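Local coordinates for protein fatty acid amide hydrolase (Candida albicans, PDB 6KVR) that probably hydrolyses monocarboxylic acid amides to the free carboxylate and ammonium, as a member of the amidase signature family, at residues 443-455 / 483-495. Numbering follows the deposited sequence.
Sequences TRDQLRDQYNDFM and YTSLWNILDFPTL
Arg448 reaches across from the middle of one helix to grip Ile489 O, near the end of helix 482-490. Its CB sets off from helix 434-457 along the flank of the partner, and the side chain makes its first close contact at CG. This atom, anti to the carbonyl carbon (chi1 -78°), passes 3.4 Å from Leu490 O, and the chain then runs fully extended through CD, 3.6 Å from the same oxygen. NE gives a fairly straight hydrogen bond to Ile489 O (2.9 Å), arriving in the carbonyl plane, while NH2 adds a longer, more bent one to that atom from above the plane. This side-on, two-nitrogen grip fixes the rotation of the guanidinium; Asp491 CB lies over one of its faces, 3.4 Å from NH2.

Such use of the carbonyl is consistent with the Schellman motif that ends helix 482-490: Asp491, with positive phi, is the C-prime residue, Phe492 N bonds back to Trp487 O, and Pro493 has no N-H to offer Ile489 O. The chain then enters the central sheet as strand 494-499. In the same helix the Asn488 side chain comes, at nearest atoms, about 3 Å from Gly255, predicted to bind substrate. Asp491 turns its carboxylate to Arg271, Thr274 and Arg549; its OD1 stays beyond salt-bridge range of Arg448 NH2, well out of the guanidinium plane.

Beyond this grip the short helical segments, crossing at -101°, meet through apolar groups, joined by Phe492 after the helix end. Leu490 divides its methyls: CD1 sits over the Tyr451 ring face in a CH-pi contact, 3.7 Å from the centroid, whereas CD2 packs 3.9 Å from Leu447 CB. Tyr451 OH bonds to Pro383 O. The Phe492 ring turns its CZ edge to Asn452 N, Tyr451 CB approaches CZ obliquely, and CE2 meets the selenium of Met455 at 3.8 Å, an oblique Met-aromatic contact.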
loop_
_atom_site.group_PDB
_atom_site.type_symbol
_atom_site.label_atom_id
_atom_site.label_comp_id
_atom_site.label_asym_id
_atom_site.label_seq_id
_atom_site.Cartn_x
_atom_site.Cartn_y
_atom_site.Cartn_z
ATOM N N THR A 443 3.168 1.904 -15.432
ATOM C CA THR A 443 2.544 3.125 -15.942
ATOM C C THR A 443 1.894 3.937 -14.822
ATOM O O THR A 443 2.044 5.162 -14.759
ATOM C CB THR A 443 1.500 2.763 -16.997
ATOM O OG1 THR A 443 2.135 2.087 -18.085
ATOM C CG2 THR A 443 0.809 3.998 -17.491
ATOM N N ARG A 444 1.147 3.264 -13.941
ATOM C CA ARG A 444 0.501 3.941 -12.817
ATOM C C ARG A 444 1.522 4.659 -11.945
ATOM O O ARG A 444 1.302 5.797 -11.513
ATOM C CB ARG A 444 -0.277 2.922 -11.981
ATOM C CG ARG A 444 -0.880 3.476 -10.706
ATOM C CD ARG A 444 -1.219 2.343 -9.752
ATOM N NE ARG A 444 -0.001 1.726 -9.248
ATOM C CZ ARG A 444 0.069 0.573 -8.591
ATOM N NH1 ARG A 444 -1.014 -0.132 -8.307
ATOM N NH2 ARG A 444 1.259 0.121 -8.206
ATOM N N ASP A 445 2.632 4.000 -11.650
ATOM C CA ASP A 445 3.622 4.619 -10.785
ATOM C C ASP A 445 4.264 5.822 -11.464
ATOM O O ASP A 445 4.535 6.837 -10.807
ATOM C CB ASP A 445 4.660 3.582 -10.369
ATOM C CG ASP A 445 4.088 2.559 -9.392
ATOM O OD1 ASP A 445 2.948 2.778 -8.889
ATOM O OD2 ASP A 445 4.784 1.555 -9.104
ATOM N N GLN A 446 4.488 5.741 -12.784
ATOM C CA GLN A 446 5.047 6.884 -13.506
ATOM C C GLN A 446 4.092 8.070 -13.497
ATOM O O GLN A 446 4.525 9.220 -13.341
ATOM C CB GLN A 446 5.396 6.489 -14.940
ATOM C CG GLN A 446 6.662 5.673 -15.030
ATOM C CD GLN A 446 6.803 4.983 -16.372
ATOM O OE1 GLN A 446 5.846 4.896 -17.133
ATOM N NE2 GLN A 446 8.009 4.511 -16.678
ATOM N N LEU A 447 2.795 7.813 -13.674
ATOM C CA LEU A 447 1.806 8.884 -13.630
ATOM C C LEU A 447 1.749 9.524 -12.253
ATOM O O LEU A 447 1.692 10.752 -12.131
ATOM C CB LEU A 447 0.429 8.341 -14.006
ATOM C CG LEU A 447 0.306 7.899 -15.459
ATOM C CD1 LEU A 447 -0.901 6.999 -15.592
ATOM C CD2 LEU A 447 0.198 9.113 -16.384
ATOM N N ARG A 448 1.737 8.697 -11.205
ATOM C CA ARG A 448 1.709 9.210 -9.842
ATOM C C ARG A 448 2.901 10.121 -9.562
ATOM O O ARG A 448 2.749 11.173 -8.924
ATOM C CB ARG A 448 1.685 8.052 -8.849
ATOM C CG ARG A 448 0.319 7.417 -8.717
ATOM C CD ARG A 448 0.351 6.211 -7.783
ATOM N NE ARG A 448 -0.941 5.532 -7.784
ATOM C CZ ARG A 448 -1.281 4.562 -6.944
ATOM N NH1 ARG A 448 -0.413 4.076 -6.068
ATOM N NH2 ARG A 448 -2.521 4.075 -6.982
ATOM N N ASP A 449 4.093 9.735 -10.023
ATOM C CA ASP A 449 5.259 10.581 -9.805
ATOM C C ASP A 449 5.150 11.861 -10.619
ATOM O O ASP A 449 5.462 12.948 -10.116
ATOM C CB ASP A 449 6.543 9.823 -10.151
ATOM C CG ASP A 449 6.963 8.856 -9.047
ATOM O OD1 ASP A 449 6.754 9.178 -7.858
ATOM O OD2 ASP A 449 7.498 7.768 -9.363
ATOM N N GLN A 450 4.689 11.756 -11.871
ATOM C CA GLN A 450 4.581 12.947 -12.706
ATOM C C GLN A 450 3.713 14.000 -12.026
ATOM O O GLN A 450 4.072 15.181 -11.990
ATOM C CB GLN A 450 4.022 12.581 -14.086
ATOM C CG GLN A 450 3.957 13.761 -15.044
ATOM C CD GLN A 450 3.535 13.381 -16.465
ATOM O OE1 GLN A 450 2.951 12.322 -16.704
ATOM N NE2 GLN A 450 3.851 14.247 -17.416
ATOM N N TYR A 451 2.593 13.579 -11.433
ATOM C CA TYR A 451 1.655 14.516 -10.823
ATOM C C TYR A 451 2.126 14.969 -9.450
ATOM O O TYR A 451 1.910 16.123 -9.065
ATOM C CB TYR A 451 0.260 13.875 -10.712
ATOM C CG TYR A 451 -0.578 14.046 -11.947
ATOM C CD1 TYR A 451 -0.279 13.348 -13.106
ATOM C CD2 TYR A 451 -1.653 14.925 -11.963
ATOM C CE1 TYR A 451 -1.023 13.519 -14.245
ATOM C CE2 TYR A 451 -2.415 15.098 -13.098
ATOM C CZ TYR A 451 -2.092 14.391 -14.238
ATOM O OH TYR A 451 -2.853 14.546 -15.381
ATOM N N ASN A 452 2.727 14.065 -8.681
ATOM C CA ASN A 452 3.250 14.470 -7.385
ATOM C C ASN A 452 4.401 15.454 -7.570
ATOM O O ASN A 452 4.477 16.463 -6.864
ATOM C CB ASN A 452 3.668 13.228 -6.591
ATOM C CG ASN A 452 4.259 13.552 -5.221
ATOM O OD1 ASN A 452 3.608 14.159 -4.362
ATOM N ND2 ASN A 452 5.492 13.102 -5.001
ATOM N N ASP A 453 5.261 15.211 -8.567
ATOM C CA ASP A 453 6.356 16.132 -8.852
ATOM C C ASP A 453 5.835 17.492 -9.290
ATOM O O ASP A 453 6.484 18.514 -9.044
ATOM C CB ASP A 453 7.247 15.578 -9.957
ATOM C CG ASP A 453 8.100 14.412 -9.495
ATOM O OD1 ASP A 453 8.212 14.183 -8.268
ATOM O OD2 ASP A 453 8.669 13.725 -10.371
ATOM N N PHE A 454 4.691 17.518 -9.981
ATOM C CA PHE A 454 4.106 18.788 -10.390
ATOM C C PHE A 454 3.722 19.625 -9.178
ATOM O O PHE A 454 4.075 20.806 -9.094
ATOM C CB PHE A 454 2.883 18.560 -11.280
ATOM C CG PHE A 454 1.998 19.781 -11.412
ATOM C CD1 PHE A 454 2.392 20.861 -12.191
ATOM C CD2 PHE A 454 0.791 19.850 -10.749
ATOM C CE1 PHE A 454 1.592 21.990 -12.318
ATOM C CE2 PHE A 454 -0.028 20.975 -10.874
ATOM C CZ PHE A 454 0.379 22.049 -11.664
HETATM N N MSE A 455 3.005 19.031 -8.226
HETATM C CA MSE A 455 2.582 19.768 -7.048
HETATM C C MSE A 455 3.703 20.079 -6.042
HETATM O O MSE A 455 3.638 21.099 -5.355
HETATM C CB MSE A 455 1.446 19.031 -6.329
HETATM C CG MSE A 455 0.220 18.784 -7.215
HETATM SE SE MSE A 455 -1.136 17.700 -6.362
HETATM C CE MSE A 455 -1.719 19.016 -5.043
ATOM N N TYR A 483 -13.145 12.288 -15.522
ATOM C CA TYR A 483 -12.932 13.350 -14.545
ATOM C C TYR A 483 -12.775 12.810 -13.125
ATOM O O TYR A 483 -12.085 13.434 -12.306
ATOM C CB TYR A 483 -14.068 14.382 -14.640
ATOM C CG TYR A 483 -13.821 15.357 -15.775
ATOM C CD1 TYR A 483 -12.940 16.425 -15.621
ATOM C CD2 TYR A 483 -14.399 15.160 -17.027
ATOM C CE1 TYR A 483 -12.686 17.296 -16.675
ATOM C CE2 TYR A 483 -14.151 16.016 -18.079
ATOM C CZ TYR A 483 -13.301 17.082 -17.901
ATOM O OH TYR A 483 -13.060 17.929 -18.958
ATOM N N THR A 484 -13.371 11.655 -12.811
ATOM C CA THR A 484 -13.158 11.030 -11.504
ATOM C C THR A 484 -12.113 9.926 -11.543
ATOM O O THR A 484 -11.327 9.786 -10.594
ATOM C CB THR A 484 -14.451 10.432 -10.943
ATOM O OG1 THR A 484 -15.130 9.701 -11.976
ATOM C CG2 THR A 484 -15.371 11.514 -10.345
ATOM N N SER A 485 -12.076 9.140 -12.623
ATOM C CA SER A 485 -11.196 7.982 -12.627
ATOM C C SER A 485 -9.726 8.380 -12.607
ATOM O O SER A 485 -8.892 7.574 -12.182
ATOM C CB SER A 485 -11.495 7.084 -13.832
ATOM O OG SER A 485 -11.139 7.712 -15.049
ATOM N N LEU A 486 -9.397 9.603 -13.033
ATOM C CA LEU A 486 -8.013 10.074 -12.956
ATOM C C LEU A 486 -7.482 10.008 -11.527
ATOM O O LEU A 486 -6.353 9.561 -11.291
ATOM C CB LEU A 486 -7.916 11.505 -13.486
ATOM C CG LEU A 486 -6.562 12.195 -13.317
ATOM C CD1 LEU A 486 -5.480 11.471 -14.135
ATOM C CD2 LEU A 486 -6.625 13.717 -13.641
ATOM N N TRP A 487 -8.275 10.462 -10.560
ATOM C CA TRP A 487 -7.812 10.449 -9.179
ATOM C C TRP A 487 -7.855 9.056 -8.547
ATOM O O TRP A 487 -7.272 8.865 -7.468
ATOM C CB TRP A 487 -8.621 11.471 -8.359
ATOM C CG TRP A 487 -8.650 12.771 -9.112
ATOM C CD1 TRP A 487 -9.727 13.341 -9.713
ATOM C CD2 TRP A 487 -7.523 13.629 -9.408
ATOM N NE1 TRP A 487 -9.355 14.509 -10.339
ATOM C CE2 TRP A 487 -8.008 14.705 -10.173
ATOM C CE3 TRP A 487 -6.160 13.592 -9.090
ATOM C CZ2 TRP A 487 -7.180 15.738 -10.631
ATOM C CZ3 TRP A 487 -5.335 14.630 -9.542
ATOM C CH2 TRP A 487 -5.848 15.679 -10.311
ATOM N N ASN A 488 -8.491 8.073 -9.199
ATOM C CA ASN A 488 -8.369 6.703 -8.709
ATOM C C ASN A 488 -7.034 6.089 -9.106
ATOM O O ASN A 488 -6.397 5.410 -8.293
ATOM C CB ASN A 488 -9.507 5.836 -9.233
ATOM C CG ASN A 488 -10.853 6.269 -8.692
ATOM O OD1 ASN A 488 -11.637 6.892 -9.398
ATOM N ND2 ASN A 488 -11.112 5.969 -7.427
ATOM N N ILE A 489 -6.589 6.309 -10.345
ATOM C CA ILE A 489 -5.317 5.709 -10.728
ATOM C C ILE A 489 -4.164 6.452 -10.054
ATOM O O ILE A 489 -3.178 5.831 -9.663
ATOM C CB ILE A 489 -5.163 5.630 -12.269
ATOM C CG1 ILE A 489 -3.912 4.833 -12.625
ATOM C CG2 ILE A 489 -5.087 7.015 -12.917
ATOM C CD1 ILE A 489 -3.685 4.658 -14.136
ATOM N N LEU A 490 -4.278 7.770 -9.863
ATOM C CA LEU A 490 -3.255 8.489 -9.098
ATOM C C LEU A 490 -3.363 8.238 -7.599
ATOM O O LEU A 490 -2.369 8.416 -6.884
ATOM C CB LEU A 490 -3.338 9.997 -9.360
ATOM C CG LEU A 490 -3.148 10.480 -10.809
ATOM C CD1 LEU A 490 -3.409 11.990 -10.954
ATOM C CD2 LEU A 490 -1.766 10.122 -11.341
ATOM N N ASP A 491 -4.539 7.822 -7.114
ATOM C CA ASP A 491 -4.814 7.654 -5.680
ATOM C C ASP A 491 -4.544 8.940 -4.887
ATOM O O ASP A 491 -3.888 8.923 -3.841
ATOM C CB ASP A 491 -4.030 6.491 -5.075
ATOM C CG ASP A 491 -4.531 6.113 -3.671
ATOM O OD1 ASP A 491 -3.779 5.439 -2.915
ATOM O OD2 ASP A 491 -5.664 6.509 -3.294
ATOM N N PHE A 492 -5.076 10.057 -5.377
ATOM C CA PHE A 492 -4.986 11.304 -4.615
ATOM C C PHE A 492 -6.263 11.508 -3.808
ATOM O O PHE A 492 -7.364 11.280 -4.326
ATOM C CB PHE A 492 -4.792 12.520 -5.539
ATOM C CG PHE A 492 -3.384 12.674 -6.111
ATOM C CD1 PHE A 492 -2.467 11.640 -6.070
ATOM C CD2 PHE A 492 -2.991 13.882 -6.686
ATOM C CE1 PHE A 492 -1.181 11.784 -6.599
ATOM C CE2 PHE A 492 -1.703 14.046 -7.207
ATOM C CZ PHE A 492 -0.795 12.985 -7.163
ATOM N N PRO A 493 -6.202 11.937 -2.545
ATOM C CA PRO A 493 -7.446 12.201 -1.810
ATOM C C PRO A 493 -8.184 13.375 -2.451
ATOM O O PRO A 493 -7.579 14.406 -2.772
ATOM C CB PRO A 493 -6.964 12.519 -0.390
ATOM C CG PRO A 493 -5.569 13.033 -0.572
ATOM C CD PRO A 493 -5.003 12.350 -1.794
ATOM N N THR A 494 -9.485 13.188 -2.688
ATOM C CA THR A 494 -10.266 14.132 -3.477
ATOM C C THR A 494 -11.603 14.401 -2.802
ATOM O O THR A 494 -12.397 13.479 -2.569
ATOM C CB THR A 494 -10.479 13.600 -4.900
ATOM O OG1 THR A 494 -9.207 13.355 -5.506
ATOM C CG2 THR A 494 -11.271 14.614 -5.758
ATOM N N LEU A 495 -11.861 15.672 -2.523
ATOM C CA LEU A 495 -13.136 16.111 -1.975
ATOM C C LEU A 495 -14.051 16.539 -3.112
ATOM O O LEU A 495 -13.668 17.358 -3.953
ATOM C CB LEU A 495 -12.925 17.267 -0.995
ATOM C CG LEU A 495 -14.133 18.091 -0.532
ATOM C CD1 LEU A 495 -15.025 17.270 0.374
ATOM C CD2 LEU A 495 -13.672 19.358 0.198
#